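Local coordinates for protein transcarboxylase 5S subunit (PDB 1RQB) that catalyses, as a cobalt-dependent subunit of transcarboxylase, the transfer of a carboxyl group from biotin of the 1.3S subunit to pyruvate, giving oxaloacetate, at residues V174-L185 with D208-Y217; D138-M146 with Y394-D402. All coordinates share one frame; numbering follows the deposited sequence.

Contact 1 of 2, residues V174-L185 with D208-Y217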
ATOM      1  N   VAL A 174      -1.041  -8.900 -25.901  1.00 18.24           N
ATOM      2  CA  VAL A 174      -2.159  -9.728 -25.427  1.00 17.99           C
ATOM      3  C   VAL A 174      -2.217 -11.007 -26.264  1.00 18.22           C
ATOM      4  O   VAL A 174      -2.354 -12.106 -25.728  1.00 16.47           O
ATOM      5  CB  VAL A 174      -3.505  -8.983 -25.559  1.00 19.50           C
ATOM      6  CG1 VAL A 174      -4.664  -9.942 -25.298  1.00 19.49           C
ATOM      7  CG2 VAL A 174      -3.548  -7.831 -24.574  1.00 23.02           C
ATOM      8  N   GLU A 175      -2.098 -10.867 -27.581  1.00 19.69           N
ATOM      9  CA  GLU A 175      -2.153 -12.043 -28.462  1.00 18.56           C
ATOM     10  C   GLU A 175      -1.022 -13.013 -28.106  1.00 20.11           C
ATOM     11  O   GLU A 175      -1.184 -14.229 -28.185  1.00 16.09           O
ATOM     12  CB  GLU A 175      -2.050 -11.617 -29.937  1.00 24.98           C
ATOM     13  CG  GLU A 175      -2.092 -12.777 -30.927  0.50 30.75           C
ATOM     14  CD  GLU A 175      -2.139 -12.316 -32.375  0.50 37.14           C
ATOM     15  OE1 GLU A 175      -1.228 -11.570 -32.798  0.50 39.43           O
ATOM     16  OE2 GLU A 175      -3.088 -12.701 -33.094  0.50 39.47           O
ATOM     17  N   GLY A 176       0.132 -12.471 -27.726  1.00 15.77           N
ATOM     18  CA  GLY A 176       1.243 -13.333 -27.368  1.00 17.55           C
ATOM     19  C   GLY A 176       0.939 -14.131 -26.110  1.00 15.12           C
ATOM     20  O   GLY A 176       1.301 -15.303 -26.015  1.00 14.78           O
ATOM     21  N   TYR A 177       0.279 -13.507 -25.138  1.00 16.64           N
ATOM     22  CA  TYR A 177      -0.057 -14.198 -23.884  1.00 14.87           C
ATOM     23  C   TYR A 177      -1.152 -15.238 -24.131  1.00 14.45           C
ATOM     24  O   TYR A 177      -1.113 -16.330 -23.568  1.00 14.71           O
ATOM     25  CB  TYR A 177      -0.491 -13.183 -22.817  1.00 12.61           C
ATOM     26  CG  TYR A 177       0.666 -12.320 -22.338  1.00 15.23           C
ATOM     27  CD1 TYR A 177       0.590 -10.925 -22.372  1.00 16.47           C
ATOM     28  CD2 TYR A 177       1.839 -12.903 -21.862  1.00 15.18           C
ATOM     29  CE1 TYR A 177       1.665 -10.129 -21.935  1.00 14.74           C
ATOM     30  CE2 TYR A 177       2.914 -12.124 -21.426  1.00 16.34           C
ATOM     31  CZ  TYR A 177       2.816 -10.743 -21.465  1.00 15.97           C
ATOM     32  OH  TYR A 177       3.865  -9.992 -21.011  1.00 19.67           O
ATOM     33  N   VAL A 178      -2.121 -14.906 -24.980  1.00 16.13           N
ATOM     34  CA  VAL A 178      -3.210 -15.839 -25.303  1.00 15.77           C
ATOM     35  C   VAL A 178      -2.621 -17.088 -25.964  1.00 16.02           C
ATOM     36  O   VAL A 178      -3.074 -18.207 -25.724  1.00 16.73           O
ATOM     37  CB  VAL A 178      -4.243 -15.177 -26.259  1.00 20.29           C
ATOM     38  CG1 VAL A 178      -5.238 -16.206 -26.773  1.00 19.02           C
ATOM     39  CG2 VAL A 178      -4.990 -14.075 -25.525  1.00 18.11           C
ATOM     40  N   LYS A 179      -1.602 -16.887 -26.798  1.00 15.30           N
ATOM     41  CA  LYS A 179      -0.929 -18.000 -27.482  1.00 16.74           C
ATOM     42  C   LYS A 179      -0.234 -18.891 -26.451  1.00 16.66           C
ATOM     43  O   LYS A 179      -0.326 -20.116 -26.511  1.00 16.20           O
ATOM     44  CB  LYS A 179       0.111 -17.465 -28.479  1.00 16.95           C
ATOM     45  CG  LYS A 179       1.028 -18.544 -29.075  1.00 22.62           C
ATOM     46  CD  LYS A 179       2.105 -17.924 -29.961  1.00 28.53           C
ATOM     47  CE  LYS A 179       3.137 -18.952 -30.400  1.00 32.05           C
ATOM     48  NZ  LYS A 179       2.540 -20.126 -31.089  1.00 41.23           N
ATOM     49  N   LEU A 180       0.473 -18.266 -25.512  1.00 16.49           N
ATOM     50  CA  LEU A 180       1.196 -19.010 -24.469  1.00 17.52           C
ATOM     51  C   LEU A 180       0.209 -19.812 -23.619  1.00 13.21           C
ATOM     52  O   LEU A 180       0.458 -20.970 -23.290  1.00 17.22           O
ATOM     53  CB  LEU A 180       1.988 -18.053 -23.567  1.00 20.13           C
ATOM     54  CG  LEU A 180       3.511 -18.118 -23.651  1.00 31.82           C
ATOM     55  CD1 LEU A 180       4.103 -17.194 -22.589  1.00 32.59           C
ATOM     56  CD2 LEU A 180       3.985 -19.558 -23.427  1.00 32.96           C
ATOM     57  N   ALA A 181      -0.906 -19.190 -23.249  1.00 13.82           N
ATOM     58  CA  ALA A 181      -1.919 -19.897 -22.450  1.00 14.82           C
ATOM     59  C   ALA A 181      -2.348 -21.169 -23.185  1.00 14.77           C
ATOM     60  O   ALA A 181      -2.525 -22.222 -22.576  1.00 13.88           O
ATOM     61  CB  ALA A 181      -3.128 -18.995 -22.216  1.00 13.31           C
ATOM     62  N   GLY A 182      -2.522 -21.061 -24.501  1.00 16.90           N
ATOM     63  CA  GLY A 182      -2.941 -22.212 -25.294  1.00 16.44           C
ATOM     64  C   GLY A 182      -1.914 -23.331 -25.276  1.00 16.29           C
ATOM     65  O   GLY A 182      -2.264 -24.508 -25.199  1.00 18.71           O
ATOM     66  N   GLN A 183      -0.640 -22.965 -25.355  1.00 13.17           N
ATOM     67  CA  GLN A 183       0.436 -23.965 -25.327  1.00 15.99           C
ATOM     68  C   GLN A 183       0.467 -24.654 -23.961  1.00 19.35           C
ATOM     69  O   GLN A 183       0.729 -25.851 -23.867  1.00 17.36           O
ATOM     70  CB  GLN A 183       1.784 -23.310 -25.612  1.00 18.27           C
ATOM     71  CG  GLN A 183       1.877 -22.715 -27.008  1.00 23.60           C
ATOM     72  CD  GLN A 183       3.129 -21.898 -27.208  1.00 27.32           C
ATOM     73  OE1 GLN A 183       3.333 -20.876 -26.554  1.00 30.44           O
ATOM     74  NE2 GLN A 183       3.977 -22.340 -28.122  1.00 36.66           N
ATOM     75  N   LEU A 184       0.184 -23.904 -22.900  1.00 15.92           N
ATOM     76  CA  LEU A 184       0.197 -24.503 -21.556  1.00 18.06           C
ATOM     77  C   LEU A 184      -0.984 -25.464 -21.402  1.00 17.72           C
ATOM     78  O   LEU A 184      -0.843 -26.553 -20.847  1.00 17.19           O
ATOM     79  CB  LEU A 184       0.140 -23.409 -20.491  1.00 15.53           C
ATOM     80  CG  LEU A 184       1.395 -22.535 -20.461  1.00 20.06           C
ATOM     81  CD1 LEU A 184       1.201 -21.371 -19.495  1.00 19.00           C
ATOM     82  CD2 LEU A 184       2.587 -23.390 -20.044  1.00 20.90           C
ATOM     83  N   LEU A 185      -2.156 -25.063 -21.881  1.00 13.79           N
ATOM     84  CA  LEU A 185      -3.332 -25.941 -21.784  1.00 20.66           C
ATOM     85  C   LEU A 185      -3.089 -27.209 -22.606  1.00 22.21           C
ATOM     86  O   LEU A 185      -3.547 -28.292 -22.243  1.00 22.32           O
ATOM     87  CB  LEU A 185      -4.575 -25.237 -22.317  1.00 16.51           C
ATOM     88  CG  LEU A 185      -5.106 -24.060 -21.509  1.00 20.37           C
ATOM     89  CD1 LEU A 185      -6.126 -23.305 -22.352  1.00 22.04           C
ATOM     90  CD2 LEU A 185      -5.726 -24.557 -20.196  1.00 16.41           C
ATOM     91  N   ASP A 208      -7.861  -6.887 -20.089  1.00  9.45           N
ATOM     92  CA  ASP A 208      -7.750  -7.317 -21.492  1.00 14.36           C
ATOM     93  C   ASP A 208      -7.160  -8.722 -21.643  1.00 13.77           C
ATOM     94  O   ASP A 208      -7.652  -9.526 -22.434  1.00 13.20           O
ATOM     95  CB  ASP A 208      -6.893  -6.335 -22.298  1.00 16.15           C
ATOM     96  CG  ASP A 208      -7.542  -4.968 -22.446  1.00 19.69           C
ATOM     97  OD1 ASP A 208      -8.713  -4.808 -22.057  1.00 22.71           O
ATOM     98  OD2 ASP A 208      -6.873  -4.049 -22.969  1.00 22.88           O
ATOM     99  N   ILE A 209      -6.108  -9.037 -20.902  1.00 14.14           N
ATOM    100  CA  ILE A 209      -5.480 -10.361 -21.032  1.00 14.05           C
ATOM    101  C   ILE A 209      -6.386 -11.452 -20.456  1.00 12.38           C
ATOM    102  O   ILE A 209      -6.600 -12.486 -21.089  1.00 14.42           O
ATOM    103  CB  ILE A 209      -4.083 -10.389 -20.335  1.00 13.25           C
ATOM    104  CG1 ILE A 209      -3.102  -9.509 -21.118  1.00 14.95           C
ATOM    105  CG2 ILE A 209      -3.537 -11.817 -20.280  1.00 13.53           C
ATOM    106  CD1 ILE A 209      -1.822  -9.160 -20.343  1.00 15.66           C
ATOM    107  N   ILE A 210      -6.911 -11.238 -19.257  1.00 11.91           N
ATOM    108  CA  ILE A 210      -7.779 -12.248 -18.631  1.00 12.79           C
ATOM    109  C   ILE A 210      -9.013 -12.479 -19.505  1.00 13.51           C
ATOM    110  O   ILE A 210      -9.437 -13.613 -19.724  1.00 12.07           O
ATOM    111  CB  ILE A 210      -8.257 -11.809 -17.227  1.00 15.14           C
ATOM    112  CG1 ILE A 210      -7.067 -11.685 -16.270  1.00 20.78           C
ATOM    113  CG2 ILE A 210      -9.266 -12.817 -16.679  1.00 13.06           C
ATOM    114  CD1 ILE A 210      -6.337 -12.961 -16.052  1.00 23.32           C
ATOM    115  N   LYS A 211      -9.577 -11.398 -20.017  1.00 12.79           N
ATOM    116  CA  LYS A 211     -10.771 -11.497 -20.869  1.00 15.41           C
ATOM    117  C   LYS A 211     -10.433 -12.238 -22.167  1.00 16.54           C
ATOM    118  O   LYS A 211     -11.199 -13.087 -22.621  1.00 13.16           O
ATOM    119  CB  LYS A 211     -11.285 -10.087 -21.176  1.00 16.47           C
ATOM    120  CG  LYS A 211     -12.649 -10.042 -21.851  1.00 29.08           C
ATOM    121  CD  LYS A 211     -13.697 -10.678 -20.933  1.00 33.76           C
ATOM    122  CE  LYS A 211     -15.102 -10.566 -21.514  1.00 39.49           C
ATOM    123  NZ  LYS A 211     -15.551  -9.146 -21.548  1.00 36.74           N
ATOM    124  N   ALA A 212      -9.285 -11.942 -22.770  1.00 11.92           N
ATOM    125  CA  ALA A 212      -8.919 -12.584 -24.042  1.00 15.12           C
ATOM    126  C   ALA A 212      -8.688 -14.084 -23.856  1.00 17.56           C
ATOM    127  O   ALA A 212      -9.038 -14.882 -24.725  1.00 15.49           O
ATOM    128  CB  ALA A 212      -7.679 -11.918 -24.647  1.00 13.08           C
ATOM    129  N   ILE A 213      -8.092 -14.476 -22.737  1.00 12.85           N
ATOM    130  CA  ILE A 213      -7.843 -15.904 -22.488  1.00 13.70           C
ATOM    131  C   ILE A 213      -9.176 -16.629 -22.291  1.00 15.88           C
ATOM    132  O   ILE A 213      -9.411 -17.685 -22.878  1.00 15.49           O
ATOM    133  CB  ILE A 213      -6.933 -16.106 -21.244  1.00 11.11           C
ATOM    134  CG1 ILE A 213      -5.524 -15.581 -21.557  1.00 14.69           C
ATOM    135  CG2 ILE A 213      -6.844 -17.600 -20.889  1.00 14.24           C
ATOM    136  CD1 ILE A 213      -4.520 -15.658 -20.378  1.00 14.58           C
ATOM    137  N   LYS A 214     -10.050 -16.036 -21.479  1.00 12.17           N
ATOM    138  CA  LYS A 214     -11.375 -16.611 -21.200  1.00 17.14           C
ATOM    139  C   LYS A 214     -12.201 -16.704 -22.485  1.00 19.19           C
ATOM    140  O   LYS A 214     -12.876 -17.705 -22.714  1.00 16.54           O
ATOM    141  CB  LYS A 214     -12.140 -15.747 -20.185  1.00 17.02           C
ATOM    142  CG  LYS A 214     -11.626 -15.780 -18.721  1.00 15.97           C
ATOM    143  CD  LYS A 214     -11.983 -17.084 -18.054  1.00 19.98           C
ATOM    144  CE  LYS A 214     -11.525 -17.115 -16.603  1.00 20.59           C
ATOM    145  NZ  LYS A 214     -12.207 -18.189 -15.836  1.00 21.66           N
ATOM    146  N   ASP A 215     -12.169 -15.653 -23.309  1.00 19.16           N
ATOM    147  CA  ASP A 215     -12.952 -15.628 -24.555  1.00 19.07           C
ATOM    148  C   ASP A 215     -12.423 -16.663 -25.551  1.00 21.23           C
ATOM    149  O   ASP A 215     -13.190 -17.256 -26.307  1.00 22.76           O
ATOM    150  CB  ASP A 215     -12.887 -14.260 -25.248  1.00 23.00           C
ATOM    151  CG  ASP A 215     -13.722 -13.186 -24.554  1.00 26.93           C
ATOM    152  OD1 ASP A 215     -14.707 -13.530 -23.867  1.00 29.54           O
ATOM    153  OD2 ASP A 215     -13.402 -11.985 -24.721  1.00 30.06           O
ATOM    154  N   THR A 216     -11.112 -16.876 -25.549  1.00 18.47           N
ATOM    155  CA  THR A 216     -10.481 -17.794 -26.507  1.00 19.41           C
ATOM    156  C   THR A 216     -10.572 -19.257 -26.069  1.00 21.83           C
ATOM    157  O   THR A 216     -10.829 -20.133 -26.893  1.00 17.98           O
ATOM    158  CB  THR A 216      -8.997 -17.446 -26.705  1.00 17.28           C
ATOM    159  OG1 THR A 216      -8.893 -16.111 -27.205  1.00 18.85           O
ATOM    160  CG2 THR A 216      -8.343 -18.404 -27.688  1.00 20.24           C
ATOM    161  N   TYR A 217     -10.390 -19.539 -24.784  1.00 17.62           N
ATOM    162  CA  TYR A 217     -10.379 -20.947 -24.364  1.00 16.22           C
ATOM    163  C   TYR A 217     -11.611 -21.340 -23.546  1.00 18.51           C
ATOM    164  O   TYR A 217     -11.773 -22.513 -23.214  1.00 18.69           O
ATOM    165  CB  TYR A 217      -9.088 -21.227 -23.601  1.00 15.54           C
ATOM    166  CG  TYR A 217      -7.887 -20.976 -24.469  1.00 13.79           C
ATOM    167  CD1 TYR A 217      -7.087 -19.853 -24.284  1.00 18.89           C
ATOM    168  CD2 TYR A 217      -7.576 -21.845 -25.529  1.00 18.09           C
ATOM    169  CE1 TYR A 217      -6.007 -19.598 -25.129  1.00 17.55           C
ATOM    170  CE2 TYR A 217      -6.498 -21.594 -26.382  1.00 18.41           C
ATOM    171  CZ  TYR A 217      -5.723 -20.472 -26.174  1.00 17.15           C
ATOM    172  OH  TYR A 217      -4.674 -20.203 -27.016  1.00 18.38           O
TER

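Contact 2 of 2, residues D138-M146 with Y394-D402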
ATOM      1  N   ASP A 138       8.826 -20.792 -16.051  1.00 13.26           N
ATOM      2  CA  ASP A 138      10.135 -20.679 -16.711  1.00 13.80           C
ATOM      3  C   ASP A 138      10.435 -19.185 -16.852  1.00 11.70           C
ATOM      4  O   ASP A 138       9.602 -18.427 -17.343  1.00 12.75           O
ATOM      5  CB  ASP A 138      10.117 -21.330 -18.089  1.00 12.95           C
ATOM      6  CG  ASP A 138      11.460 -21.229 -18.786  1.00 18.08           C
ATOM      7  OD1 ASP A 138      12.393 -21.966 -18.400  1.00 20.63           O
ATOM      8  OD2 ASP A 138      11.592 -20.390 -19.703  1.00 18.36           O
ATOM      9  N   ALA A 139      11.632 -18.790 -16.439  1.00 14.76           N
ATOM     10  CA  ALA A 139      12.054 -17.383 -16.433  1.00 17.09           C
ATOM     11  C   ALA A 139      12.003 -16.753 -17.827  1.00 24.11           C
ATOM     12  O   ALA A 139      11.891 -15.535 -17.944  1.00 27.80           O
ATOM     13  CB  ALA A 139      13.460 -17.267 -15.844  1.00 17.70           C
HETATM   14  N   MSE A 140      12.068 -17.554 -18.888  1.00 22.60           N
HETATM   15  CA  MSE A 140      12.034 -16.976 -20.239  1.00 24.72           C
HETATM   16  C   MSE A 140      10.694 -17.266 -20.921  1.00 20.34           C
HETATM   17  O   MSE A 140      10.503 -16.925 -22.088  1.00 18.43           O
HETATM   18  CB  MSE A 140      13.170 -17.560 -21.069  1.00 30.42           C
HETATM   19  CG  MSE A 140      14.527 -17.404 -20.407  1.00 38.41           C
HETATM   20 SE   MSE A 140      15.787 -16.529 -21.561  1.00 47.49          SE
HETATM   21  CE  MSE A 140      16.141 -18.021 -22.754  1.00 38.62           C
ATOM     22  N   ASN A 141       9.769 -17.886 -20.189  1.00 12.82           N
ATOM     23  CA  ASN A 141       8.441 -18.243 -20.710  1.00 15.16           C
ATOM     24  C   ASN A 141       8.547 -19.270 -21.839  1.00 16.49           C
ATOM     25  O   ASN A 141       7.709 -19.288 -22.739  1.00 13.96           O
ATOM     26  CB  ASN A 141       7.667 -17.022 -21.227  1.00 19.16           C
ATOM     27  CG  ASN A 141       6.980 -16.253 -20.118  1.00 20.67           C
ATOM     28  OD1 ASN A 141       6.670 -16.803 -19.062  1.00 17.92           O
ATOM     29  ND2 ASN A 141       6.726 -14.975 -20.361  1.00 15.15           N
ATOM     30  N   ASP A 142       9.573 -20.116 -21.808  1.00 16.04           N
ATOM     31  CA  ASP A 142       9.715 -21.176 -22.818  1.00 17.88           C
ATOM     32  C   ASP A 142       8.934 -22.390 -22.309  1.00 15.84           C
ATOM     33  O   ASP A 142       9.347 -23.054 -21.359  1.00 16.23           O
ATOM     34  CB  ASP A 142      11.199 -21.530 -22.993  1.00 17.21           C
ATOM     35  CG  ASP A 142      11.440 -22.555 -24.096  1.00 26.04           C
ATOM     36  OD1 ASP A 142      10.470 -23.206 -24.556  1.00 23.10           O
ATOM     37  OD2 ASP A 142      12.617 -22.714 -24.494  1.00 22.82           O
ATOM     38  N   PRO A 143       7.787 -22.698 -22.931  1.00 16.44           N
ATOM     39  CA  PRO A 143       6.960 -23.832 -22.510  1.00 20.47           C
ATOM     40  C   PRO A 143       7.675 -25.185 -22.495  1.00 18.73           C
ATOM     41  O   PRO A 143       7.329 -26.069 -21.713  1.00 16.69           O
ATOM     42  CB  PRO A 143       5.800 -23.815 -23.512  1.00 22.35           C
ATOM     43  CG  PRO A 143       5.771 -22.403 -24.001  1.00 26.15           C
ATOM     44  CD  PRO A 143       7.226 -22.069 -24.137  1.00 21.19           C
ATOM     45  N   ARG A 144       8.670 -25.343 -23.361  1.00 18.22           N
ATOM     46  CA  ARG A 144       9.404 -26.616 -23.440  1.00 19.23           C
ATOM     47  C   ARG A 144      10.121 -26.910 -22.121  1.00 17.33           C
ATOM     48  O   ARG A 144      10.281 -28.070 -21.747  1.00 17.91           O
ATOM     49  CB  ARG A 144      10.411 -26.566 -24.583  1.00 18.83           C
ATOM     50  CG  ARG A 144       9.756 -26.267 -25.916  1.00 24.31           C
ATOM     51  CD  ARG A 144      10.795 -26.185 -27.013  1.00 28.72           C
ATOM     52  NE  ARG A 144      11.805 -25.179 -26.703  1.00 27.04           N
ATOM     53  CZ  ARG A 144      12.892 -24.966 -27.438  1.00 32.83           C
ATOM     54  NH1 ARG A 144      13.112 -25.691 -28.530  1.00 29.76           N
ATOM     55  NH2 ARG A 144      13.764 -24.034 -27.077  1.00 29.09           N
ATOM     56  N   ASN A 145      10.558 -25.865 -21.416  1.00 15.91           N
ATOM     57  CA  ASN A 145      11.251 -26.048 -20.132  1.00 14.99           C
ATOM     58  C   ASN A 145      10.256 -26.397 -19.022  1.00 15.29           C
ATOM     59  O   ASN A 145      10.655 -26.806 -17.933  1.00 14.96           O
ATOM     60  CB  ASN A 145      12.007 -24.781 -19.724  1.00 14.61           C
ATOM     61  CG  ASN A 145      13.210 -24.517 -20.595  1.00 15.62           C
ATOM     62  OD1 ASN A 145      13.764 -25.438 -21.193  1.00 19.90           O
ATOM     63  ND2 ASN A 145      13.637 -23.265 -20.654  1.00 19.36           N
HETATM   64  N   MSE A 146       8.966 -26.255 -19.297  1.00 14.00           N
HETATM   65  CA  MSE A 146       7.953 -26.545 -18.273  1.00 12.22           C
HETATM   66  C   MSE A 146       7.268 -27.891 -18.522  1.00 17.22           C
HETATM   67  O   MSE A 146       6.742 -28.506 -17.596  1.00 11.48           O
HETATM   68  CB  MSE A 146       6.869 -25.450 -18.282  1.00 15.40           C
HETATM   69  CG  MSE A 146       7.377 -24.036 -17.999  1.00 17.14           C
HETATM   70 SE   MSE A 146       5.902 -22.751 -17.923  1.00 28.53          SE
HETATM   71  CE  MSE A 146       6.309 -21.661 -19.486  1.00 20.61           C
ATOM     72  N   TYR A 394      19.565 -21.906 -22.199  1.00 18.04           N
ATOM     73  CA  TYR A 394      18.522 -21.692 -21.187  1.00 20.78           C
ATOM     74  C   TYR A 394      17.155 -21.844 -21.857  1.00 20.72           C
ATOM     75  O   TYR A 394      16.114 -21.734 -21.210  1.00 23.21           O
ATOM     76  CB  TYR A 394      18.622 -20.303 -20.559  1.00 22.24           C
ATOM     77  CG  TYR A 394      19.743 -20.148 -19.554  1.00 30.68           C
ATOM     78  CD1 TYR A 394      19.899 -18.961 -18.840  1.00 37.67           C
ATOM     79  CD2 TYR A 394      20.654 -21.179 -19.320  1.00 34.08           C
ATOM     80  CE1 TYR A 394      20.936 -18.801 -17.922  1.00 39.44           C
ATOM     81  CE2 TYR A 394      21.694 -21.031 -18.405  1.00 35.11           C
ATOM     82  CZ  TYR A 394      21.828 -19.840 -17.713  1.00 36.62           C
ATOM     83  OH  TYR A 394      22.859 -19.679 -16.824  1.00 43.08           O
ATOM     84  N   GLY A 395      17.172 -22.102 -23.161  1.00 16.86           N
ATOM     85  CA  GLY A 395      15.930 -22.252 -23.895  1.00 15.67           C
ATOM     86  C   GLY A 395      15.742 -21.141 -24.912  1.00 17.18           C
ATOM     87  O   GLY A 395      16.674 -20.392 -25.201  1.00 19.75           O
ATOM     88  N   ALA A 396      14.535 -21.023 -25.452  1.00 17.99           N
ATOM     89  CA  ALA A 396      14.247 -19.993 -26.460  1.00 22.21           C
ATOM     90  C   ALA A 396      13.828 -18.688 -25.779  1.00 23.34           C
ATOM     91  O   ALA A 396      13.279 -18.694 -24.679  1.00 23.94           O
ATOM     92  CB  ALA A 396      13.132 -20.469 -27.390  1.00 22.70           C
ATOM     93  N   SER A 397      14.101 -17.570 -26.445  1.00 24.02           N
ATOM     94  CA  SER A 397      13.725 -16.248 -25.924  1.00 22.61           C
ATOM     95  C   SER A 397      12.379 -15.860 -26.539  1.00 25.02           C
ATOM     96  O   SER A 397      11.955 -16.458 -27.528  1.00 24.96           O
ATOM     97  CB  SER A 397      14.781 -15.211 -26.304  1.00 25.62           C
ATOM     98  OG  SER A 397      16.010 -15.444 -25.630  1.00 26.50           O
ATOM     99  N   PRO A 398      11.670 -14.885 -25.941  1.00 22.30           N
ATOM    100  CA  PRO A 398      10.378 -14.471 -26.500  1.00 21.64           C
ATOM    101  C   PRO A 398      10.522 -13.971 -27.939  1.00 24.22           C
ATOM    102  O   PRO A 398       9.630 -14.155 -28.765  1.00 24.73           O
ATOM    103  CB  PRO A 398       9.933 -13.371 -25.545  1.00 22.72           C
ATOM    104  CG  PRO A 398      10.445 -13.879 -24.230  1.00 23.25           C
ATOM    105  CD  PRO A 398      11.855 -14.323 -24.592  1.00 21.61           C
ATOM    106  N   ALA A 399      11.646 -13.329 -28.229  1.00 24.52           N
ATOM    107  CA  ALA A 399      11.919 -12.821 -29.582  1.00 27.92           C
ATOM    108  C   ALA A 399      13.265 -13.383 -30.044  1.00 30.91           C
ATOM    109  O   ALA A 399      13.994 -13.989 -29.259  1.00 24.47           O
ATOM    110  CB  ALA A 399      11.964 -11.297 -29.581  1.00 27.37           C
ATOM    111  N   ASP A 400      13.597 -13.170 -31.313  1.00 31.64           N
ATOM    112  CA  ASP A 400      14.867 -13.679 -31.852  1.00 34.91           C
ATOM    113  C   ASP A 400      16.044 -12.899 -31.264  1.00 30.48           C
ATOM    114  O   ASP A 400      16.013 -11.674 -31.163  1.00 29.99           O
ATOM    115  CB  ASP A 400      14.883 -13.580 -33.380  1.00 39.78           C
ATOM    116  CG  ASP A 400      13.880 -14.516 -34.028  1.00 47.23           C
ATOM    117  OD1 ASP A 400      13.893 -15.722 -33.695  1.00 50.16           O
ATOM    118  OD2 ASP A 400      13.081 -14.051 -34.871  1.00 53.80           O
ATOM    119  N   ARG A 401      17.074 -13.637 -30.860  1.00 30.42           N
ATOM    120  CA  ARG A 401      18.284 -13.033 -30.287  1.00 30.84           C
ATOM    121  C   ARG A 401      19.135 -12.426 -31.406  1.00 34.27           C
ATOM    122  O   ARG A 401      19.056 -12.838 -32.561  1.00 34.72           O
ATOM    123  CB  ARG A 401      19.068 -14.082 -29.482  1.00 30.05           C
ATOM    124  CG  ARG A 401      18.336 -14.524 -28.196  1.00 24.64           C
ATOM    125  CD  ARG A 401      19.135 -15.515 -27.368  1.00 27.79           C
ATOM    126  NE  ARG A 401      19.227 -16.838 -27.977  1.00 27.73           N
ATOM    127  CZ  ARG A 401      18.463 -17.868 -27.626  1.00 27.99           C
ATOM    128  NH1 ARG A 401      17.552 -17.728 -26.666  1.00 26.24           N
ATOM    129  NH2 ARG A 401      18.598 -19.037 -28.234  1.00 31.81           N
ATOM    130  N   ASP A 402      19.944 -11.434 -31.054  1.00 34.72           N
ATOM    131  CA  ASP A 402      20.788 -10.737 -32.035  1.00 37.98           C
ATOM    132  C   ASP A 402      21.881 -11.672 -32.560  1.00 38.39           C
ATOM    133  O   ASP A 402      22.767 -12.092 -31.818  1.00 34.52           O
ATOM    134  CB  ASP A 402      21.409  -9.494 -31.391  1.00 42.56           C
ATOM    135  CG  ASP A 402      22.182  -8.646 -32.379  1.00 47.05           C
ATOM    136  OD1 ASP A 402      21.925  -8.768 -33.597  1.00 48.49           O
ATOM    137  OD2 ASP A 402      23.033  -7.848 -31.937  1.00 48.04           O
TER
HETATM  138  O   HOH W   1      10.627 -17.958 -24.707  1.00 28.03           O

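Contact 1 of 2, residues V174-L185 with D208-Y217
Val178 fits as a knob into a hole formed by Ala212, Ile213, Thr216 and Tyr217, where the C-terminal part of helix 203-217 crosses helix 174-186; the axes of segments 174-185 and 208-217 approach to 9.4 Å and cross at -47°. Its CG1 stands anti to the backbone N (chi1 171°), which directs that methyl to Thr216 and Tyr217 while CG2 lies 3.6 Å from Ala212 CB. The inner side is buried. Ile209 CD1 comes to 3.6 Å from Tyr177 CD1, and Ala181 CB rests on Ile213 CD1. The phenol of Tyr217 answers as a second knob, among Val178, Ala181, Gly182 and Leu185. One ring face receives Leu185 CD1, a CH-pi contact 4.0 Å from the ring centroid, and the other is covered by Thr216 CG2. The hydroxyl donates to Val178 O at 2.9 Å (OH to O), approaching from above the carbonyl plane, whereas the helical N-H of Gly182 reaches the same oxygen from the opposite face. Gly182 CA lies 3.2 Å from Tyr217 OH, where any CB would clash with the hydroxyl.

Toward solvent the contact thins to a margin: exposed Thr216 turns its OG1 back to Ala212 O, and partly exposed Val174 still touches Ala212 CB through CG1 (3.7 Å). Along the chain, strand 191-193 separates the two helices, which are thus successive helices of the TIM barrel's outer layer. Tyr177 bonds through its OH to Thr167 O, Leu184 meets helix 144-155, and Ile213 packs inward on Ile223 of strand 223-225.

Contact 2 of 2, residues D138-M146 with Y394-D402
Met140 and Ser397 bring their CA atoms to 6.0 Å where a type I turn, Asp138 to Asn141, meets the irregular loop 394-402. Selenomethionine Met140, its chain bent at chi2 and chi3, tucks its methyl CE 3.4 Å from Gly395 O and also close to Ala396 O and Tyr394 CB. A water donates to both Met140 O and Ala396 O, bridging the backbones. Asp142 carries the polar join: its OD2 accepts a nearly straight bond from Ala396 N (2.7 Å, 174°), which arrives from above the carboxylate plane. Arg144 grips the same carboxylate side-on, NH2 at 3.1 Å from Asp142 OD2 and NE on OD1, both on syn lone pairs; its NH1 reaches Thr419 O. With an alanine in place of Asp142, the Ala396 N-H would probably lose its acceptor and the Arg144 guanidinium its counter-charge. Asn145 ND2 spans the joint, donating to Tyr394 O at 3.0 Å and to Asp138 OD1. Asp138 OD2 takes the N-H of Met140 in an Asx turn, and Asp142 OD1 takes that of Arg144, a capping bond. Together they form an interdomain seam, where a loop after barrel strand 133-136 docks on the conserved carboxylase domain.

In the fold
Contact 1 is packing within one domain, between neighbouring helices of the barrel's outer layer, whereas contact 2 joins the barrel to the carboxylase domain across 247 intervening residues and encloses contact 1 along the chain. Both are partly buried, but contact 1 lies farther from the chain centre, about 21 Å against about 16 Å between centres, and its margin is exposed. Their chemistry differs with the elements joined: methyls and a ring interlock between two helices, while carboxylate, amide and guanidinium groups satisfy loop backbone at the seam. Helix 174-186 links them, its Leu180 CD2 lying 3.4 Å from Pro143 CG on the side turned from helix 203-217, and its Leu184 packing on Met146.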